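Local coordinates for protein Hydrogenase/urease maturation factor HypB (Helicobacter pylori, PDB 4LPS) that binds and slowly hydrolyses GTP, is required for nickel insertion into [NiFe] hydrogenase, and is also required for maturation of urease, at residues T61-E64 against N65-D68; C106-A110 against S111-G115. All coordinates share one frame; numbering follows the deposited sequence.

Contact 1. Residues T61-E64 against N65-D68; sequences TMLE and NLAD. With GDP (guanosine-5'-diphosphate), chain D.
Leu63 and Leu66 meet on the buried side of one helical turn. Their methyl groups CD2 of Leu63 and CD1 of Leu66 lie 4.1 Å apart, and the two side chains cross at a slant. Met62 adds a looser edge to this apolar patch, its CG lying 4.4 Å from CD1 of Leu66. The side chain of Met62 leaves the helix with CG anti to the backbone N (chi1 -175°). The extended chain carries its sulfur end away from the helix, and the side chain meets Met213.

Three backbone bonds of the i to i+4 type hold the turn. Asn65 N donates to Thr61 O at 3.0 Å, Leu66 N to Met62 O at 2.9 Å, and Ala67 N to Leu63 O. Asp68 N bonds back to Asn65 O, three residues earlier.

The Thr61 and Asn65 side chains pack more loosely. They run side by side and point the same way, with CG2 of Thr61 3.8 Å from ND2 of Asn65. Asp68, at the exposed end, pairs with Lys93.

A separate, tight polar point lies at the nucleotide. Thr61 grips the alpha phosphate of GDP with two bonds to one oxygen. Its N reaches O1A at 2.9 Å and its OG1 donates to the same O1A at 2.6 Å. OG1 lies beside the backbone N (chi1 -62°), which brings both donors to that oxygen. Glu64 forms a salt bridge with Arg89, which also bonds GDP.

This is the helix that follows the P-loop in a GTPase of the SIMIBI class. Leu63 packs on strand 131-135 and on Leu90 of helix 85-91. Asn65 and Leu66 face helix 218-234, while Leu66 also touches Phe72 and Ala67 touches Val95.

Contact 2. Residues C106-A110 against S111-G115; sequences CHLEA and SMIEG. With NI (nickel (II) ion), chain F.
Met112 reaches back from the first turn of its helix over the loop that leads into it. Its chain is extended beyond CG, which carries the sulfur and methyl to the backbone of Glu109 and His107. SD accepts a weak hydrogen bond from Glu109 N at 3.4 Å. SD also lies 3.8 Å from CD2 of Leu108. CE rests 4.0 Å from CG of Glu109 and covers His107 O, which is buried without a polar partner.

Ala110 and Glu109 form the start of the turn. Met112 N donates to Glu109 O at 2.8 Å. Ile113 N makes weak bonds to both Glu109 O and Ala110 O. Ala110 N is held by Asn30 of helix 29-43. Its CB turns mainly away from residues 111-115, and the side chain touches Lys33 of that same helix.

The carboxylate of Glu109 ties this turn to the metal site. OE1 takes the hydrogen of His107 NE2 at 2.9 Å, on the anti side and 25° out of the carboxylate plane. The other ring nitrogen, ND1, donates to Cys106 SG in a nearly straight bond (178°) that lies in the ring plane. With both nitrogens donating, the ring would be protonated, which the neighbouring thiolate and carboxylate would probably favour. Both bonds should fix the ring's rotation, and Tyr146 stacks on the imidazole.

Cys106 SG binds nickel at 2.2 Å, and Cys142 supplies a second thiolate. Here His107 acts on the thiolate ligand as a second-shell donor. This nickel site, with two cysteine ligands in the G domain, is characteristic of HypB.

Overall arrangement
Both contacts are local turns of the same nucleotide-binding domain, and both are partly buried. They lie in series along the chain. Their centres are 23 Å apart and their nearest atoms about 11 Å, so they do not touch. Contact 1 lies within helix 59-66, whereas contact 2 joins a loop to the start of helix 110-122. Each sets apolar side chains on strand 131-135, through Leu63 in one and Leu108 and Ile113 in the other. Their chemistry differs where each meets its ligand. Contact 1 presents a backbone NH and a hydroxyl to a phosphate. Contact 2 presents a thiolate to nickel, backed by a histidine and a carboxylate.

Contact 1. Residues T61-E64 against N65-D68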
# COMPACT_ATOMS: atom_id res chain seq x y z
N THR A 61 -1.62 3.99 10.15
CA THR A 61 -2.76 3.72 11.02
C THR A 61 -3.54 2.51 10.53
O THR A 61 -3.95 1.66 11.32
CB THR A 61 -3.71 4.93 11.11
OG1 THR A 61 -3.02 6.05 11.69
CG2 THR A 61 -4.93 4.60 11.97
N MET A 62 -3.72 2.43 9.21
CA MET A 62 -4.42 1.31 8.61
C MET A 62 -3.71 -0.01 8.90
O MET A 62 -4.35 -1.00 9.25
CB MET A 62 -4.54 1.50 7.10
CG MET A 62 -5.34 0.42 6.41
SD MET A 62 -5.25 0.58 4.62
CE MET A 62 -3.52 0.18 4.37
N LEU A 63 -2.39 -0.02 8.74
CA LEU A 63 -1.60 -1.22 9.00
C LEU A 63 -1.65 -1.60 10.48
O LEU A 63 -1.70 -2.78 10.82
CB LEU A 63 -0.15 -1.02 8.55
CG LEU A 63 0.08 -0.81 7.05
CD1 LEU A 63 1.55 -0.63 6.74
CD2 LEU A 63 -0.48 -1.98 6.26
N GLU A 64 -1.62 -0.60 11.36
CA GLU A 64 -1.77 -0.83 12.79
C GLU A 64 -3.09 -1.54 13.09
O GLU A 64 -3.15 -2.46 13.90
CB GLU A 64 -1.70 0.49 13.57
CG GLU A 64 -0.31 1.10 13.69
CD GLU A 64 -0.34 2.48 14.33
OE1 GLU A 64 -1.22 3.29 13.97
OE2 GLU A 64 0.51 2.75 15.20
N ASN A 65 -4.15 -1.10 12.41
CA ASN A 65 -5.47 -1.70 12.58
C ASN A 65 -5.58 -3.09 11.95
O ASN A 65 -6.31 -3.95 12.46
CB ASN A 65 -6.54 -0.77 11.99
CG ASN A 65 -6.78 0.46 12.85
OD1 ASN A 65 -6.62 0.42 14.07
ND2 ASN A 65 -7.14 1.57 12.21
N LEU A 66 -4.87 -3.31 10.85
CA LEU A 66 -4.87 -4.62 10.19
C LEU A 66 -4.19 -5.68 11.06
O LEU A 66 -4.52 -6.86 10.98
CB LEU A 66 -4.18 -4.53 8.83
CG LEU A 66 -5.00 -3.95 7.66
CD1 LEU A 66 -4.12 -3.80 6.42
CD2 LEU A 66 -6.20 -4.83 7.37
N ALA A 67 -3.23 -5.25 11.87
CA ALA A 67 -2.53 -6.15 12.78
C ALA A 67 -3.45 -6.81 13.81
O ALA A 67 -3.07 -7.79 14.45
CB ALA A 67 -1.41 -5.41 13.48
N ASP A 68 -4.65 -6.26 13.97
CA ASP A 68 -5.61 -6.80 14.93
C ASP A 68 -6.34 -8.03 14.39
O ASP A 68 -7.03 -8.72 15.14
CB ASP A 68 -6.61 -5.73 15.34
CG ASP A 68 -5.97 -4.59 16.11
OD1 ASP A 68 -4.95 -4.84 16.79
OD2 ASP A 68 -6.49 -3.46 16.06
PB GDP D . 0.32 8.09 6.97
O1B GDP D . 1.29 9.23 7.13
O2B GDP D . 0.97 6.79 7.38
O3B GDP D . -0.11 7.96 5.53
O3A GDP D . -0.98 8.36 7.86
PA GDP D . -0.99 8.27 9.47
O1A GDP D . -1.31 6.86 9.91
O2A GDP D . 0.30 8.75 10.08
O5' GDP D . -2.22 9.22 9.85
C5' GDP D . -2.06 10.64 9.89
C4' GDP D . -3.15 11.22 10.78
O4' GDP D . -4.43 10.81 10.31
C3' GDP D . -3.02 10.69 12.20
O3' GDP D . -3.30 11.77 13.10
C2' GDP D . -4.12 9.65 12.33
O2' GDP D . -4.62 9.63 13.67
C1' GDP D . -5.16 10.18 11.37
N9 GDP D . -6.02 9.12 10.80
C8 GDP D . -5.64 7.96 10.23
N7 GDP D . -6.72 7.26 9.81
C5 GDP D . -7.82 7.99 10.10
C6 GDP D . -9.29 7.85 9.92
O6 GDP D . -9.78 6.84 9.38
N1 GDP D . -10.07 8.85 10.36
C2 GDP D . -9.56 9.95 10.95
N2 GDP D . -10.41 10.92 11.37
N3 GDP D . -8.24 10.14 11.14
C4 GDP D . -7.34 9.21 10.74

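Contact 2. Residues C106-A110 against S111-G115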
# COMPACT_ATOMS: atom_id res chain seq x y z
N CYS A 106 12.12 10.52 -3.29
CA CYS A 106 10.71 10.75 -3.02
C CYS A 106 9.86 9.50 -3.21
O CYS A 106 8.63 9.57 -3.23
CB CYS A 106 10.18 11.86 -3.92
SG CYS A 106 10.24 11.46 -5.68
N HIS A 107 10.53 8.36 -3.34
CA HIS A 107 9.87 7.13 -3.74
C HIS A 107 10.74 5.94 -3.41
O HIS A 107 11.94 6.09 -3.16
CB HIS A 107 9.58 7.17 -5.25
CG HIS A 107 10.82 7.23 -6.08
ND1 HIS A 107 11.41 8.42 -6.45
CD2 HIS A 107 11.60 6.25 -6.60
CE1 HIS A 107 12.49 8.17 -7.17
NE2 HIS A 107 12.63 6.87 -7.27
N LEU A 108 10.15 4.75 -3.42
CA LEU A 108 10.93 3.53 -3.28
C LEU A 108 11.29 2.98 -4.65
O LEU A 108 10.58 3.19 -5.64
CB LEU A 108 10.16 2.49 -2.47
CG LEU A 108 10.03 2.83 -0.99
CD1 LEU A 108 9.24 1.76 -0.24
CD2 LEU A 108 11.40 3.02 -0.36
N GLU A 109 12.41 2.27 -4.71
CA GLU A 109 12.80 1.54 -5.91
C GLU A 109 13.06 0.08 -5.55
O GLU A 109 13.34 -0.23 -4.39
CB GLU A 109 14.04 2.18 -6.56
CG GLU A 109 13.79 3.58 -7.09
CD GLU A 109 15.05 4.27 -7.53
OE1 GLU A 109 14.96 5.40 -8.08
OE2 GLU A 109 16.14 3.70 -7.34
N ALA A 110 12.95 -0.81 -6.54
CA ALA A 110 13.05 -2.24 -6.30
C ALA A 110 14.35 -2.65 -5.60
O ALA A 110 14.35 -3.54 -4.75
CB ALA A 110 12.89 -3.00 -7.60
N SER A 111 15.45 -2.01 -5.98
CA SER A 111 16.74 -2.29 -5.36
C SER A 111 16.74 -1.96 -3.86
O SER A 111 17.50 -2.57 -3.09
CB SER A 111 17.85 -1.51 -6.07
OG SER A 111 17.57 -0.12 -6.08
N MET A 112 15.90 -1.02 -3.44
CA MET A 112 15.79 -0.66 -2.03
C MET A 112 15.10 -1.74 -1.21
O MET A 112 15.39 -1.92 -0.03
CB MET A 112 15.03 0.66 -1.86
CG MET A 112 15.68 1.88 -2.50
SD MET A 112 14.62 3.34 -2.31
CE MET A 112 15.31 4.45 -3.54
N ILE A 113 14.17 -2.46 -1.84
CA ILE A 113 13.41 -3.51 -1.16
C ILE A 113 14.31 -4.68 -0.77
O ILE A 113 14.08 -5.33 0.26
CB ILE A 113 12.25 -4.02 -2.04
CG1 ILE A 113 11.47 -2.85 -2.64
CG2 ILE A 113 11.33 -4.93 -1.23
CD1 ILE A 113 10.78 -1.97 -1.60
N GLU A 114 15.34 -4.94 -1.57
CA GLU A 114 16.16 -6.14 -1.43
C GLU A 114 16.79 -6.23 -0.04
O GLU A 114 16.75 -7.29 0.59
CB GLU A 114 17.26 -6.16 -2.49
CG GLU A 114 18.19 -7.36 -2.37
CD GLU A 114 19.26 -7.39 -3.44
OE1 GLU A 114 20.18 -8.24 -3.34
OE2 GLU A 114 19.19 -6.57 -4.38
N GLY A 115 17.36 -5.12 0.41
CA GLY A 115 18.01 -5.06 1.71
C GLY A 115 17.05 -5.36 2.84
O GLY A 115 17.35 -6.17 3.72
NI NI F . 9.50 13.24 -6.80
O HOH W 1 17.42 1.75 -7.97